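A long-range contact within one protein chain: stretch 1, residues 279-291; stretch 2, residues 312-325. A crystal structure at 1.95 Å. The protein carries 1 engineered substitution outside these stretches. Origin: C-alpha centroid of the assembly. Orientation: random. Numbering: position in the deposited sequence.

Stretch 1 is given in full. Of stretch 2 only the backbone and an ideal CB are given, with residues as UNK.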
ATOM      1  N   HIS A 279      12.458  -3.890  28.527  1.00 23.67           N
ATOM      2  CA  HIS A 279      13.193  -3.756  27.269  1.00 23.24           C
ATOM      3  C   HIS A 279      14.199  -4.908  27.071  1.00 23.16           C
ATOM      4  O   HIS A 279      14.186  -5.576  26.030  1.00 23.30           O
ATOM      5  CB  HIS A 279      13.840  -2.360  27.244  1.00 22.89           C
ATOM      6  CG  HIS A 279      14.795  -2.114  26.115  1.00 22.65           C
ATOM      7  ND1 HIS A 279      14.565  -2.530  24.819  1.00 21.09           N
ATOM      8  CD2 HIS A 279      15.964  -1.423  26.087  1.00 22.33           C
ATOM      9  CE1 HIS A 279      15.571  -2.146  24.053  1.00 22.48           C
ATOM     10  NE2 HIS A 279      16.430  -1.466  24.795  1.00 22.40           N
ATOM     11  N   PHE A 280      15.033  -5.166  28.080  1.00 22.11           N
ATOM     12  CA  PHE A 280      16.016  -6.251  28.016  1.00 21.74           C
ATOM     13  C   PHE A 280      15.345  -7.627  27.910  1.00 21.12           C
ATOM     14  O   PHE A 280      15.748  -8.451  27.085  1.00 20.65           O
ATOM     15  CB  PHE A 280      16.973  -6.181  29.218  1.00 21.30           C
ATOM     16  CG  PHE A 280      18.128  -7.144  29.148  1.00 21.71           C
ATOM     17  CD1 PHE A 280      19.214  -6.912  28.288  1.00 20.44           C
ATOM     18  CD2 PHE A 280      18.152  -8.275  29.973  1.00 21.10           C
ATOM     19  CE1 PHE A 280      20.289  -7.799  28.240  1.00 19.28           C
ATOM     20  CE2 PHE A 280      19.221  -9.169  29.939  1.00 20.98           C
ATOM     21  CZ  PHE A 280      20.293  -8.946  29.074  1.00 19.72           C
ATOM     22  N   SER A 281      14.307  -7.847  28.720  1.00 21.07           N
ATOM     23  CA  SER A 281      13.569  -9.116  28.740  1.00 21.43           C
ATOM     24  C   SER A 281      12.858  -9.401  27.421  1.00 21.24           C
ATOM     25  O   SER A 281      12.854 -10.542  26.955  1.00 20.97           O
ATOM     26  CB  SER A 281      12.540  -9.141  29.872  1.00 21.20           C
ATOM     27  OG  SER A 281      13.158  -8.983  31.139  1.00 23.31           O
ATOM     28  N   MET A 282      12.250  -8.372  26.827  1.00 21.28           N
ATOM     29  CA  MET A 282      11.517  -8.571  25.568  1.00 21.16           C
ATOM     30  C   MET A 282      12.447  -8.803  24.363  1.00 21.16           C
ATOM     31  O   MET A 282      12.181  -9.683  23.541  1.00 21.13           O
ATOM     32  CB  MET A 282      10.486  -7.462  25.323  1.00 21.50           C
ATOM     33  CG  MET A 282       9.267  -7.511  26.288  1.00 21.89           C
ATOM     34  SD  MET A 282       8.527  -9.151  26.504  1.00 24.16           S
ATOM     35  CE  MET A 282       8.025  -9.462  24.806  1.00 24.45           C
ATOM     36  N   TRP A 283      13.545  -8.049  24.288  1.00 20.75           N
ATOM     37  CA  TRP A 283      14.608  -8.295  23.291  1.00 20.62           C
ATOM     38  C   TRP A 283      15.179  -9.714  23.435  1.00 20.79           C
ATOM     39  O   TRP A 283      15.386 -10.414  22.435  1.00 20.80           O
ATOM     40  CB  TRP A 283      15.733  -7.251  23.405  1.00 20.16           C
ATOM     41  CG  TRP A 283      15.614  -5.979  22.538  1.00 20.08           C
ATOM     42  CD1 TRP A 283      16.592  -5.454  21.731  1.00 20.46           C
ATOM     43  CD2 TRP A 283      14.480  -5.095  22.412  1.00 20.82           C
ATOM     44  NE1 TRP A 283      16.143  -4.297  21.117  1.00 20.36           N
ATOM     45  CE2 TRP A 283      14.851  -4.057  21.518  1.00 19.78           C
ATOM     46  CE3 TRP A 283      13.187  -5.075  22.968  1.00 20.51           C
ATOM     47  CZ2 TRP A 283      13.976  -3.016  21.167  1.00 19.68           C
ATOM     48  CZ3 TRP A 283      12.313  -4.036  22.613  1.00 21.03           C
ATOM     49  CH2 TRP A 283      12.714  -3.026  21.714  1.00 19.46           C
ATOM     50  N   ALA A 284      15.425 -10.158  24.669  1.00 21.00           N
ATOM     51  CA  ALA A 284      15.865 -11.544  24.871  1.00 21.16           C
ATOM     52  C   ALA A 284      14.829 -12.545  24.333  1.00 20.89           C
ATOM     53  O   ALA A 284      15.165 -13.481  23.585  1.00 20.88           O
ATOM     54  CB  ALA A 284      16.167 -11.814  26.346  1.00 21.13           C
ATOM     55  N   MET A 285      13.579 -12.325  24.720  1.00 20.83           N
ATOM     56  CA  MET A 285      12.488 -13.264  24.472  1.00 21.40           C
ATOM     57  C   MET A 285      12.132 -13.450  22.994  1.00 21.27           C
ATOM     58  O   MET A 285      11.690 -14.533  22.586  1.00 21.43           O
ATOM     59  CB  MET A 285      11.252 -12.798  25.231  1.00 21.58           C
ATOM     60  CG  MET A 285      10.270 -13.904  25.549  1.00 22.23           C
ATOM     61  SD  MET A 285       8.685 -13.192  25.985  1.00 23.43           S
ATOM     62  CE  MET A 285       8.402 -12.242  24.501  1.00 30.51           C
ATOM     63  N   VAL A 286      12.308 -12.392  22.200  1.00 21.12           N
ATOM     64  CA  VAL A 286      12.074 -12.477  20.754  1.00 20.71           C
ATOM     65  C   VAL A 286      13.335 -12.886  19.984  1.00 21.10           C
ATOM     66  O   VAL A 286      13.341 -12.895  18.748  1.00 20.92           O
ATOM     67  CB  VAL A 286      11.452 -11.170  20.167  1.00 20.84           C
ATOM     68  CG1 VAL A 286      10.144 -10.840  20.870  1.00 20.60           C
ATOM     69  CG2 VAL A 286      12.422  -9.988  20.258  1.00 19.63           C
ATOM     70  N   LYS A 287      14.399 -13.225  20.717  1.00 21.15           N
ATOM     71  CA  LYS A 287      15.674 -13.629  20.111  1.00 21.33           C
ATOM     72  C   LYS A 287      16.266 -12.533  19.200  1.00 21.28           C
ATOM     73  O   LYS A 287      16.799 -12.802  18.117  1.00 21.53           O
ATOM     74  CB  LYS A 287      15.536 -14.972  19.385  1.00 21.41           C
ATOM     75  CG  LYS A 287      15.870 -16.212  20.223  1.00 22.34           C
ATOM     76  CD  LYS A 287      14.907 -16.477  21.386  1.00 22.51           C
ATOM     77  CE  LYS A 287      14.977 -17.963  21.769  1.00 22.54           C
ATOM     78  NZ  LYS A 287      14.338 -18.233  23.081  1.00 22.36           N
ATOM     79  N   SER A 288      16.160 -11.289  19.656  1.00 21.22           N
ATOM     80  CA  SER A 288      16.918 -10.204  19.065  1.00 21.48           C
ATOM     81  C   SER A 288      18.383 -10.369  19.478  1.00 21.83           C
ATOM     82  O   SER A 288      18.662 -10.924  20.553  1.00 21.49           O
ATOM     83  CB  SER A 288      16.397  -8.846  19.554  1.00 21.47           C
ATOM     84  OG  SER A 288      17.208  -7.779  19.070  1.00 20.85           O
ATOM     85  N   PRO A 289      19.323  -9.920  18.617  1.00 21.88           N
ATOM     86  CA  PRO A 289      20.676  -9.648  19.096  1.00 21.84           C
ATOM     87  C   PRO A 289      20.638  -8.834  20.392  1.00 21.99           C
ATOM     88  O   PRO A 289      19.723  -8.023  20.605  1.00 21.85           O
ATOM     89  CB  PRO A 289      21.284  -8.815  17.968  1.00 21.70           C
ATOM     90  CG  PRO A 289      20.578  -9.285  16.738  1.00 21.90           C
ATOM     91  CD  PRO A 289      19.189  -9.658  17.171  1.00 22.09           C
ATOM     92  N   LEU A 290      21.610  -9.075  21.268  1.00 22.19           N
ATOM     93  CA  LEU A 290      21.716  -8.310  22.502  1.00 22.39           C
ATOM     94  C   LEU A 290      23.038  -7.574  22.455  1.00 22.45           C
ATOM     95  O   LEU A 290      24.069  -8.105  22.839  1.00 21.85           O
ATOM     96  CB  LEU A 290      21.625  -9.217  23.742  1.00 22.92           C
ATOM     97  CG  LEU A 290      20.385 -10.094  23.955  1.00 22.52           C
ATOM     98  CD1 LEU A 290      20.572 -10.948  25.225  1.00 22.45           C
ATOM     99  CD2 LEU A 290      19.073  -9.295  24.008  1.00 22.03           C
ATOM    100  N   ILE A 291      22.982  -6.354  21.933  1.00 22.47           N
ATOM    101  CA  ILE A 291      24.150  -5.524  21.746  1.00 22.66           C
ATOM    102  C   ILE A 291      24.015  -4.336  22.709  1.00 22.76           C
ATOM    103  O   ILE A 291      23.050  -3.562  22.648  1.00 22.90           O
ATOM    104  CB  ILE A 291      24.331  -5.109  20.248  1.00 22.77           C
ATOM    105  CG1 ILE A 291      24.708  -6.339  19.405  1.00 22.99           C
ATOM    106  CG2 ILE A 291      25.400  -4.011  20.094  1.00 22.78           C
ATOM    107  CD1 ILE A 291      24.455  -6.188  17.907  1.00 24.30           C
ATOM    108  N   UNK A 312      17.995 -14.316  32.041  1.00 24.86           N
ATOM    109  CA  UNK A 312      17.340 -13.705  30.887  1.00 24.00           C
ATOM    110  C   UNK A 312      18.141 -13.954  29.599  1.00 23.99           C
ATOM    111  O   UNK A 312      17.558 -14.242  28.545  1.00 24.09           O
ATOM    112  CB  UNK A 312      17.162 -12.203  31.117  1.00 24.00           C
ATOM    113  N   UNK A 313      19.466 -13.858  29.688  1.00 23.50           N
ATOM    114  CA  UNK A 313      20.367 -14.198  28.574  1.00 23.60           C
ATOM    115  C   UNK A 313      20.199 -15.661  28.126  1.00 23.80           C
ATOM    116  O   UNK A 313      20.235 -15.965  26.924  1.00 23.46           O
ATOM    117  CB  UNK A 313      21.820 -13.946  28.982  1.00 23.60           C
ATOM    118  N   UNK A 314      19.980 -16.555  29.093  1.00 23.35           N
ATOM    119  CA  UNK A 314      19.775 -17.966  28.791  1.00 23.39           C
ATOM    120  C   UNK A 314      18.528 -18.195  27.911  1.00 23.25           C
ATOM    121  O   UNK A 314      18.522 -19.101  27.081  1.00 23.31           O
ATOM    122  CB  UNK A 314      19.649 -18.758  30.094  1.00 23.39           C
ATOM    123  N   UNK A 315      17.495 -17.372  28.100  1.00 23.21           N
ATOM    124  CA  UNK A 315      16.311 -17.361  27.225  1.00 23.42           C
ATOM    125  C   UNK A 315      16.714 -17.005  25.795  1.00 23.66           C
ATOM    126  O   UNK A 315      16.349 -17.708  24.853  1.00 23.46           O
ATOM    127  CB  UNK A 315      15.265 -16.371  27.741  1.00 23.42           C
ATOM    128  N   UNK A 316      17.465 -15.911  25.659  1.00 23.38           N
ATOM    129  CA  UNK A 316      17.918 -15.399  24.370  1.00 23.11           C
ATOM    130  C   UNK A 316      18.832 -16.380  23.662  1.00 23.44           C
ATOM    131  O   UNK A 316      18.825 -16.478  22.441  1.00 23.30           O
ATOM    132  CB  UNK A 316      18.638 -14.062  24.555  1.00 23.11           C
ATOM    133  N   UNK A 317      19.595 -17.126  24.456  1.00 23.96           N
ATOM    134  CA  UNK A 317      20.608 -18.038  23.951  1.00 24.24           C
ATOM    135  C   UNK A 317      20.150 -19.492  24.014  1.00 24.79           C
ATOM    136  O   UNK A 317      20.972 -20.406  23.957  1.00 24.31           O
ATOM    137  CB  UNK A 317      21.907 -17.866  24.741  1.00 24.24           C
ATOM    138  N   UNK A 318      18.836 -19.697  24.112  1.00 25.14           N
ATOM    139  CA  UNK A 318      18.263 -21.039  24.044  1.00 25.72           C
ATOM    140  C   UNK A 318      18.746 -21.746  22.772  1.00 26.36           C
ATOM    141  O   UNK A 318      18.742 -21.159  21.692  1.00 25.80           O
ATOM    142  CB  UNK A 318      16.735 -20.976  24.079  1.00 25.72           C
ATOM    143  N   UNK A 319      19.164 -23.001  22.889  1.00 26.70           N
ATOM    144  CA  UNK A 319      19.606 -23.717  21.702  1.00 28.08           C
ATOM    145  C   UNK A 319      18.379 -24.038  20.844  1.00 27.95           C
ATOM    146  O   UNK A 319      17.276 -24.185  21.365  1.00 27.78           O
ATOM    147  CB  UNK A 319      20.367 -24.990  22.078  1.00 28.08           C
ATOM    148  N   UNK A 320      18.565 -24.076  19.528  1.00 28.47           N
ATOM    149  CA  UNK A 320      17.435 -24.254  18.599  1.00 29.28           C
ATOM    150  C   UNK A 320      16.349 -23.200  18.835  1.00 28.79           C
ATOM    151  O   UNK A 320      15.153 -23.469  18.698  1.00 29.10           O
ATOM    152  CB  UNK A 320      16.840 -25.655  18.749  1.00 29.28           C
ATOM    153  N   UNK A 321      16.809 -21.991  19.158  1.00 28.06           N
ATOM    154  CA  UNK A 321      15.987 -20.866  19.585  1.00 27.02           C
ATOM    155  C   UNK A 321      14.778 -20.540  18.744  1.00 26.74           C
ATOM    156  O   UNK A 321      14.844 -20.496  17.515  1.00 26.72           O
ATOM    157  CB  UNK A 321      16.866 -19.615  19.650  1.00 27.02           C
ATOM    158  N   UNK A 322      13.666 -20.309  19.432  1.00 26.04           N
ATOM    159  CA  UNK A 322      12.425 -19.898  18.802  1.00 25.92           C
ATOM    160  C   UNK A 322      11.984 -18.592  19.459  1.00 25.60           C
ATOM    161  O   UNK A 322      11.859 -18.537  20.681  1.00 25.31           O
ATOM    162  CB  UNK A 322      11.350 -20.980  18.925  1.00 25.92           C
ATOM    163  N   UNK A 323      11.780 -17.523  18.655  1.00 24.88           N
ATOM    164  CA  UNK A 323      11.200 -16.302  19.198  1.00 24.36           C
ATOM    165  C   UNK A 323       9.842 -16.572  19.836  1.00 24.07           C
ATOM    166  O   UNK A 323       9.066 -17.391  19.332  1.00 24.00           O
ATOM    167  CB  UNK A 323      11.065 -15.245  18.100  1.00 24.36           C
ATOM    168  N   UNK A 324       9.549 -15.888  20.935  1.00 23.94           N
ATOM    169  CA  UNK A 324       8.248 -16.029  21.574  1.00 24.10           C
ATOM    170  C   UNK A 324       7.128 -15.372  20.748  1.00 24.08           C
ATOM    171  O   UNK A 324       7.390 -14.558  19.854  1.00 24.67           O
ATOM    172  CB  UNK A 324       8.291 -15.420  22.977  1.00 24.10           C
ATOM    173  N   UNK A 325       5.891 -15.742  21.064  1.00 23.99           N
ATOM    174  CA  UNK A 325       4.706 -15.312  20.343  1.00 23.76           C
ATOM    175  C   UNK A 325       3.873 -14.406  21.236  1.00 24.21           C
ATOM    176  O   UNK A 325       3.683 -14.694  22.421  1.00 23.76           O
ATOM    177  CB  UNK A 325       3.886 -16.514  19.871  1.00 23.76           C
TER

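Position 312 lies on a helix that runs beside helix 279-285 at 26°, the axes 8.2 Å apart at closest. Its CA-to-CB bond points toward stretch 1, and the ideal CB sits 3.9 Å from Phe280 CE2 and 4.9 Å from Ala284 CB. A compact apolar side chain is wanted; valine, isoleucine or leucine could serve. The residue is Val312, whose CG1 lies 3.6 Å from both Phe280 CE2 and Ala284 CB.

At 313 the bond points sideways, with Leu290 CD1 5.0 Å and Phe280 CZ 5.2 Å from the ideal CB. A longer aliphatic chain could cover the gap, and leucine, isoleucine or methionine are plausible. Ile313 reaches the ring, placing CG1 at the edge of Phe280, 3.9 Å from Phe280 CZ.

Position 314 finds nothing of stretch 1 within reach, so this contact sets no preference; it is Ala314.

The bond at 315 points toward stretch 1. Ala284 CB, 4.9 Å from the ideal CB, suits valine, isoleucine or leucine; Lys287 NZ is 5.1 Å from that CB. Ile315 sets CG2 4.0 Å from Met285 CA while the end of its chain leads away. Its backbone does the polar work: Lys287 NZ donates to Ile315 O at 2.7 Å.

At 316 the chains come close, CA to CA 4.4 Å from Ala284, and the ideal CB is 3.7 Å from Ala284 O and 5.1 Å from Ser288 O. One carbonyl in the last turn of the helix and one in the loop beyond it call for a short donor; asparagine is the obvious choice, while a serine or threonine hydroxyl has one proton and could fully serve only one of them. Asn316 uses ND2 for each, at 3.2 Å to Ala284 O and 2.8 Å to Ser288 O, so one amide group ties the helix end to the loop.

Position 317 points away, leaving the choice wide; Gln317 NE2 bonds to Asn316 OD1 at 2.9 Å.

At 318 the bond points toward stretch 1, the ideal CB 3.8 Å from Lys287 NZ, which favours an acid or another acceptor. Asp318 OD2 stays 4.6 Å from Lys287 NZ, beyond a salt bridge; a water joins them, accepting from Lys287 NZ at 2.8 Å and donating to Asp318 OD2 at 2.7 Å.

Positions 319 and 320 point away; positive phi at 320 suits glycine or asparagine. They are Ser319 and Asn320.

At 321 an ideal CB would stand 3.3 Å from Lys287 CE and 3.2 Å from Asp318 O, so glycine fits best. Gly321 CA lies 3.8 Å from Lys287 CE.

Position 322 points away; Ile322 N donates to the same water at 3.1 Å.

At 323 the bond points sideways and the ideal CB is 3.3 Å from Val286 O, so a compact side chain suits; phi of -57° and psi of 143° admit proline. Pro323 rests CB 3.5 Å from Val286 O.

The bond at 324 points toward stretch 1, the ideal CB 3.5 Å from Met285 CE, so a small residue suits. Ala324 CB lies 3.6 Å from Met285 CE, and Ala324 N donates to Met285 O at 3.0 Å.

Position 325 points away; it is Thr325.

Stretch 2 (312-325) VIAINQDSNGIPAT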
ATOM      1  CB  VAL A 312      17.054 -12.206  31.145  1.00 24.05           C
ATOM      2  CG1 VAL A 312      16.530 -11.510  29.892  1.00 23.10           C
ATOM      3  CG2 VAL A 312      16.055 -12.044  32.295  1.00 23.89           C
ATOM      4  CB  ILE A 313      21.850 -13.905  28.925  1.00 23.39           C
ATOM      5  CG1 ILE A 313      22.048 -12.417  29.245  1.00 24.20           C
ATOM      6  CG2 ILE A 313      22.794 -14.347  27.783  1.00 23.14           C
ATOM      7  CD1 ILE A 313      23.430 -12.079  29.847  1.00 24.35           C
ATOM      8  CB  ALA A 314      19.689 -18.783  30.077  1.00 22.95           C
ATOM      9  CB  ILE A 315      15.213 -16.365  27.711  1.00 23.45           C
ATOM     10  CG1 ILE A 315      14.686 -16.745  29.107  1.00 23.62           C
ATOM     11  CG2 ILE A 315      14.051 -16.255  26.687  1.00 23.33           C
ATOM     12  CD1 ILE A 315      14.130 -18.181  29.220  1.00 23.93           C
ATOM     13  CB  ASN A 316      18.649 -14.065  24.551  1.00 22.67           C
ATOM     14  CG  ASN A 316      19.066 -13.441  23.223  1.00 21.44           C
ATOM     15  OD1 ASN A 316      20.233 -13.494  22.847  1.00 19.90           O
ATOM     16  ND2 ASN A 316      18.103 -12.874  22.500  1.00 21.30           N
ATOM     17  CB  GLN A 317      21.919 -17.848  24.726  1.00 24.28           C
ATOM     18  CG  GLN A 317      22.555 -16.460  24.544  1.00 24.90           C
ATOM     19  CD  GLN A 317      23.054 -16.221  23.129  1.00 25.19           C
ATOM     20  OE1 GLN A 317      23.903 -16.960  22.628  1.00 24.92           O
ATOM     21  NE2 GLN A 317      22.537 -15.176  22.480  1.00 25.15           N
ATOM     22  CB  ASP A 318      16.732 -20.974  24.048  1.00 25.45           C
ATOM     23  CG  ASP A 318      16.088 -22.330  24.321  1.00 25.98           C
ATOM     24  OD1 ASP A 318      16.556 -23.028  25.246  1.00 25.28           O
ATOM     25  OD2 ASP A 318      15.124 -22.700  23.614  1.00 25.27           O
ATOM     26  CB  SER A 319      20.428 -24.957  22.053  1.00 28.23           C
ATOM     27  OG  SER A 319      19.717 -25.789  22.933  1.00 31.63           O
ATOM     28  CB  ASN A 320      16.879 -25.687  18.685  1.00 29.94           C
ATOM     29  CG  ASN A 320      17.965 -26.741  18.537  1.00 31.62           C
ATOM     30  OD1 ASN A 320      18.718 -26.741  17.556  1.00 34.41           O
ATOM     31  ND2 ASN A 320      18.059 -27.642  19.516  1.00 31.65           N
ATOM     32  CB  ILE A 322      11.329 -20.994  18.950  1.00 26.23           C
ATOM     33  CG1 ILE A 322      11.778 -22.283  18.247  1.00 26.91           C
ATOM     34  CG2 ILE A 322       9.984 -20.504  18.408  1.00 25.91           C
ATOM     35  CD1 ILE A 322      10.909 -23.490  18.534  1.00 30.64           C
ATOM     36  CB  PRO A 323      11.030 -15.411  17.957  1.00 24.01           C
ATOM     37  CG  PRO A 323      12.051 -15.891  17.007  1.00 25.01           C
ATOM     38  CD  PRO A 323      12.106 -17.386  17.224  1.00 24.99           C
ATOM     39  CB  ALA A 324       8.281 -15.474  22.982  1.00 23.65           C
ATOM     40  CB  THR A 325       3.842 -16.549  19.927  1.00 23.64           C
ATOM     41  OG1 THR A 325       4.596 -17.380  19.038  1.00 22.80           O
ATOM     42  CG2 THR A 325       2.524 -16.125  19.266  1.00 23.29           C
TER
HETATM   43  O   HOH W   1      13.437 -20.863  22.513  1.00 24.89           O
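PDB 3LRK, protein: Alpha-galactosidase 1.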